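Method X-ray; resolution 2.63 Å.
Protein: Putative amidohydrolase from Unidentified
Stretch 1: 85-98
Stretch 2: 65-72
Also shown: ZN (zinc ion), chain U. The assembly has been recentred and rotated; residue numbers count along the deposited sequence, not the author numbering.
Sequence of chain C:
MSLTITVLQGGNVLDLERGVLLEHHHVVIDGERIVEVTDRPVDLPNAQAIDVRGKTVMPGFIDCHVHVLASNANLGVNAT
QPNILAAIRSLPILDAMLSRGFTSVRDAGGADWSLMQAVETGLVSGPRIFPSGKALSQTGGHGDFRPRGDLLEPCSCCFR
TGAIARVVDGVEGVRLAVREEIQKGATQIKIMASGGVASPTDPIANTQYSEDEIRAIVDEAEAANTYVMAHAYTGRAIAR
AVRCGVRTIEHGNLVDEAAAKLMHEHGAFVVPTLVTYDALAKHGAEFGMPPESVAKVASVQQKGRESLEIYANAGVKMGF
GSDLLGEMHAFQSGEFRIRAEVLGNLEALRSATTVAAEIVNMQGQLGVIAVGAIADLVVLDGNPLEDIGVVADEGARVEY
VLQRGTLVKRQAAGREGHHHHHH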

# COMPACT_ATOMS: atom_id res chain seq x y z
N LEU C 85 -23.48 -3.11 19.45
CA LEU C 85 -24.67 -2.32 19.79
C LEU C 85 -25.71 -2.26 18.65
O LEU C 85 -26.90 -2.43 18.88
CB LEU C 85 -24.28 -0.92 20.21
CG LEU C 85 -24.25 -0.74 21.71
CD1 LEU C 85 -23.56 0.55 22.04
CD2 LEU C 85 -25.66 -0.73 22.20
N ALA C 86 -25.22 -2.02 17.43
CA ALA C 86 -26.04 -2.08 16.22
C ALA C 86 -26.84 -3.37 16.13
O ALA C 86 -28.00 -3.35 15.73
CB ALA C 86 -25.15 -1.94 14.99
N ALA C 87 -26.21 -4.48 16.48
CA ALA C 87 -26.87 -5.77 16.44
C ALA C 87 -27.97 -5.83 17.51
O ALA C 87 -29.15 -6.04 17.21
CB ALA C 87 -25.85 -6.90 16.62
N ILE C 88 -27.58 -5.57 18.75
CA ILE C 88 -28.48 -5.65 19.90
C ILE C 88 -29.78 -4.90 19.64
O ILE C 88 -30.87 -5.43 19.82
CB ILE C 88 -27.82 -5.05 21.18
CG1 ILE C 88 -26.57 -5.85 21.60
CG2 ILE C 88 -28.80 -4.97 22.32
CD1 ILE C 88 -26.63 -7.35 21.34
N ARG C 89 -29.65 -3.66 19.17
CA ARG C 89 -30.79 -2.77 19.01
C ARG C 89 -31.79 -3.21 17.93
O ARG C 89 -32.91 -2.71 17.89
CB ARG C 89 -30.29 -1.36 18.69
CG ARG C 89 -29.67 -0.65 19.86
CD ARG C 89 -29.73 0.84 19.64
NE ARG C 89 -28.40 1.42 19.68
CZ ARG C 89 -27.94 2.16 20.68
NH1 ARG C 89 -26.70 2.62 20.64
NH2 ARG C 89 -28.72 2.43 21.71
N SER C 90 -31.38 -4.14 17.07
CA SER C 90 -32.24 -4.60 15.99
C SER C 90 -33.16 -5.73 16.46
O SER C 90 -34.14 -6.04 15.80
CB SER C 90 -31.42 -5.06 14.80
OG SER C 90 -31.32 -6.47 14.81
N LEU C 91 -32.81 -6.35 17.58
CA LEU C 91 -33.64 -7.40 18.16
C LEU C 91 -35.06 -6.98 18.56
O LEU C 91 -36.02 -7.68 18.24
CB LEU C 91 -32.93 -8.08 19.33
CG LEU C 91 -31.60 -8.74 18.99
CD1 LEU C 91 -31.12 -9.61 20.15
CD2 LEU C 91 -31.79 -9.56 17.77
N PRO C 92 -35.23 -5.86 19.29
CA PRO C 92 -36.61 -5.42 19.53
C PRO C 92 -37.36 -5.05 18.25
O PRO C 92 -38.56 -5.24 18.18
CB PRO C 92 -36.44 -4.18 20.41
CG PRO C 92 -35.08 -4.29 20.97
CD PRO C 92 -34.26 -4.97 19.96
N ILE C 93 -36.66 -4.52 17.26
CA ILE C 93 -37.29 -4.16 16.00
C ILE C 93 -37.87 -5.40 15.35
O ILE C 93 -39.01 -5.39 14.87
CB ILE C 93 -36.29 -3.47 15.05
CG1 ILE C 93 -36.00 -2.05 15.52
CG2 ILE C 93 -36.83 -3.46 13.60
CD1 ILE C 93 -34.65 -1.50 15.06
N LEU C 94 -37.09 -6.48 15.36
CA LEU C 94 -37.47 -7.73 14.71
C LEU C 94 -38.62 -8.39 15.45
O LEU C 94 -39.59 -8.84 14.85
CB LEU C 94 -36.28 -8.67 14.66
CG LEU C 94 -35.26 -8.45 13.56
CD1 LEU C 94 -34.00 -9.24 13.86
CD2 LEU C 94 -35.85 -8.88 12.25
N ASP C 95 -38.50 -8.44 16.76
CA ASP C 95 -39.50 -9.06 17.59
C ASP C 95 -40.86 -8.39 17.40
O ASP C 95 -41.89 -9.06 17.34
CB ASP C 95 -39.07 -9.00 19.05
CG ASP C 95 -39.82 -9.98 19.91
OD1 ASP C 95 -39.98 -11.15 19.49
OD2 ASP C 95 -40.27 -9.59 21.01
N ALA C 96 -40.84 -7.06 17.28
CA ALA C 96 -42.05 -6.29 17.12
C ALA C 96 -42.70 -6.48 15.74
O ALA C 96 -43.92 -6.61 15.65
CB ALA C 96 -41.78 -4.82 17.39
N MET C 97 -41.89 -6.55 14.69
CA MET C 97 -42.44 -6.78 13.35
C MET C 97 -43.20 -8.11 13.31
O MET C 97 -44.25 -8.24 12.66
CB MET C 97 -41.33 -6.80 12.29
CG MET C 97 -40.75 -5.45 11.93
SD MET C 97 -39.55 -5.63 10.59
CE MET C 97 -38.98 -3.97 10.44
N LEU C 98 -42.67 -9.10 14.04
CA LEU C 98 -43.25 -10.42 14.03
C LEU C 98 -44.59 -10.39 14.74
O LEU C 98 -45.57 -10.95 14.24
CB LEU C 98 -42.31 -11.44 14.67
CG LEU C 98 -42.78 -12.89 14.72
CD1 LEU C 98 -42.87 -13.49 13.32
CD2 LEU C 98 -41.87 -13.72 15.63
ZN ZN U . -34.57 2.35 1.97
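Stretch 2 (65-72) HVHVLASN

Stretch 2 packs on the helical stretch 1 without a single hydrogen bond between them; the contact rests on van der Waals packing that buries 459 Å², both sides summed. From Val66 against Met97, through Val68 against Leu94, Ile93 and Ser90, to Leu69 against Ser90 and Ala86, the contacts run backward along stretch 1, so the two run roughly antiparallel that far; Ser71, against Arg89 and Ile93, breaks the order. The CA atoms come nearest at Ser90 and Leu69, 5.2 Å apart, and at Arg89 and Ser71, 6.1 Å apart.

The stretch opens at a corner of the chain. His65 lies out of reach of stretch 1, and its NE2 binds the zinc ion ZN at 2.5 Å. Val66 is extended (phi/psi -125/160) and directs its CA-to-CB bond toward stretch 1, where its CG1 lies 3.6 Å from CE of Met97. Met97 can reach that far because its side chain is nearly straight beyond CB, with chi2 and chi3 both t. At His67 the CA-to-CB bond points away, and NE2 binds ZN at 2.2 Å; the alternation sends one residue to the helix and its neighbours to the metal.

A type I beta turn then runs from His67 to Ala70, supported by the backbone hydrogen bond from Ala70 N to His67 O at 3.0 Å. Its inner residues, Val68 (-55/-33) and Leu69 (-89/-7), have the expected torsions. Val68 has the largest area covered by stretch 1, 92 Å². Its CG1 packs 3.5 Å from CG of Leu94, while its carbonyl O lies 3.5 Å from CB of Ser90 and also 3.5 Å from CD1 of Ile93. These are contacts to carbon; the Ser90 hydroxyl instead makes a weak hydrogen bond within its own stretch, from OG to Ala87 O at 3.3 Å.

Leu69 has its CA-to-CB bond pointing away, yet the end of its side chain comes nearer: CD2 sits 3.4 Å from Ala86 O and 3.9 Å from Ser90 CB. Ala70 also points away, and its closest approach is through its backbone, with O 4.1 Å from Ile93 CD1.

Ser71 turns back toward stretch 1, following a weak backbone hydrogen bond from its N to Leu69 O at 2.7 Å. Its CA lies 3.9 Å from CD1 of Ile93, and its OG, with chi1 in p, is 3.6 Å from CD of Arg89. Asn72 points sideways and makes no contact, which ends the interface.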

# COMPACT_ATOMS: atom_id res chain seq x y z
N HIS C 65 -40.00 -3.81 1.93
CA HIS C 65 -38.97 -2.80 2.16
C HIS C 65 -38.85 -2.44 3.64
O HIS C 65 -39.58 -1.60 4.14
CB HIS C 65 -39.26 -1.56 1.30
CG HIS C 65 -38.07 -0.67 1.08
ND1 HIS C 65 -37.47 -0.53 -0.15
CD2 HIS C 65 -37.39 0.13 1.93
CE1 HIS C 65 -36.46 0.33 -0.05
NE2 HIS C 65 -36.39 0.74 1.21
N VAL C 66 -37.93 -3.09 4.35
CA VAL C 66 -37.55 -2.67 5.70
C VAL C 66 -36.05 -2.42 5.83
O VAL C 66 -35.27 -2.91 5.02
CB VAL C 66 -37.94 -3.71 6.76
CG1 VAL C 66 -39.43 -3.87 6.84
CG2 VAL C 66 -37.28 -5.02 6.45
N HIS C 67 -35.66 -1.65 6.84
CA HIS C 67 -34.28 -1.64 7.31
C HIS C 67 -34.30 -2.07 8.77
O HIS C 67 -34.45 -1.26 9.68
CB HIS C 67 -33.62 -0.27 7.14
CG HIS C 67 -33.64 0.24 5.74
ND1 HIS C 67 -32.61 0.02 4.85
CD2 HIS C 67 -34.58 0.93 5.05
CE1 HIS C 67 -32.91 0.55 3.68
NE2 HIS C 67 -34.11 1.10 3.77
N VAL C 68 -34.19 -3.38 8.96
CA VAL C 68 -34.20 -4.00 10.27
C VAL C 68 -33.15 -3.42 11.19
O VAL C 68 -33.36 -3.35 12.39
CB VAL C 68 -33.91 -5.47 10.13
CG1 VAL C 68 -33.65 -6.08 11.49
CG2 VAL C 68 -35.04 -6.15 9.38
N LEU C 69 -32.01 -3.03 10.63
CA LEU C 69 -30.91 -2.50 11.43
C LEU C 69 -30.95 -0.99 11.68
O LEU C 69 -30.17 -0.45 12.47
CB LEU C 69 -29.60 -2.91 10.80
CG LEU C 69 -29.22 -4.31 11.25
CD1 LEU C 69 -28.52 -5.01 10.15
CD2 LEU C 69 -28.35 -4.26 12.51
N ALA C 70 -31.89 -0.30 11.03
CA ALA C 70 -32.06 1.13 11.21
C ALA C 70 -32.65 1.46 12.58
O ALA C 70 -33.84 1.79 12.71
CB ALA C 70 -32.94 1.70 10.11
N SER C 71 -31.81 1.37 13.61
CA SER C 71 -32.28 1.56 14.97
C SER C 71 -32.36 3.02 15.39
O SER C 71 -32.90 3.32 16.45
CB SER C 71 -31.43 0.77 15.95
OG SER C 71 -30.13 1.32 16.05
N ASN C 72 -31.81 3.93 14.58
CA ASN C 72 -32.18 5.34 14.68
C ASN C 72 -32.26 6.13 13.37
O ASN C 72 -31.58 5.80 12.40
CB ASN C 72 -31.35 6.08 15.73
CG ASN C 72 -30.05 6.59 15.19
OD1 ASN C 72 -29.95 7.74 14.74
ND2 ASN C 72 -29.03 5.75 15.25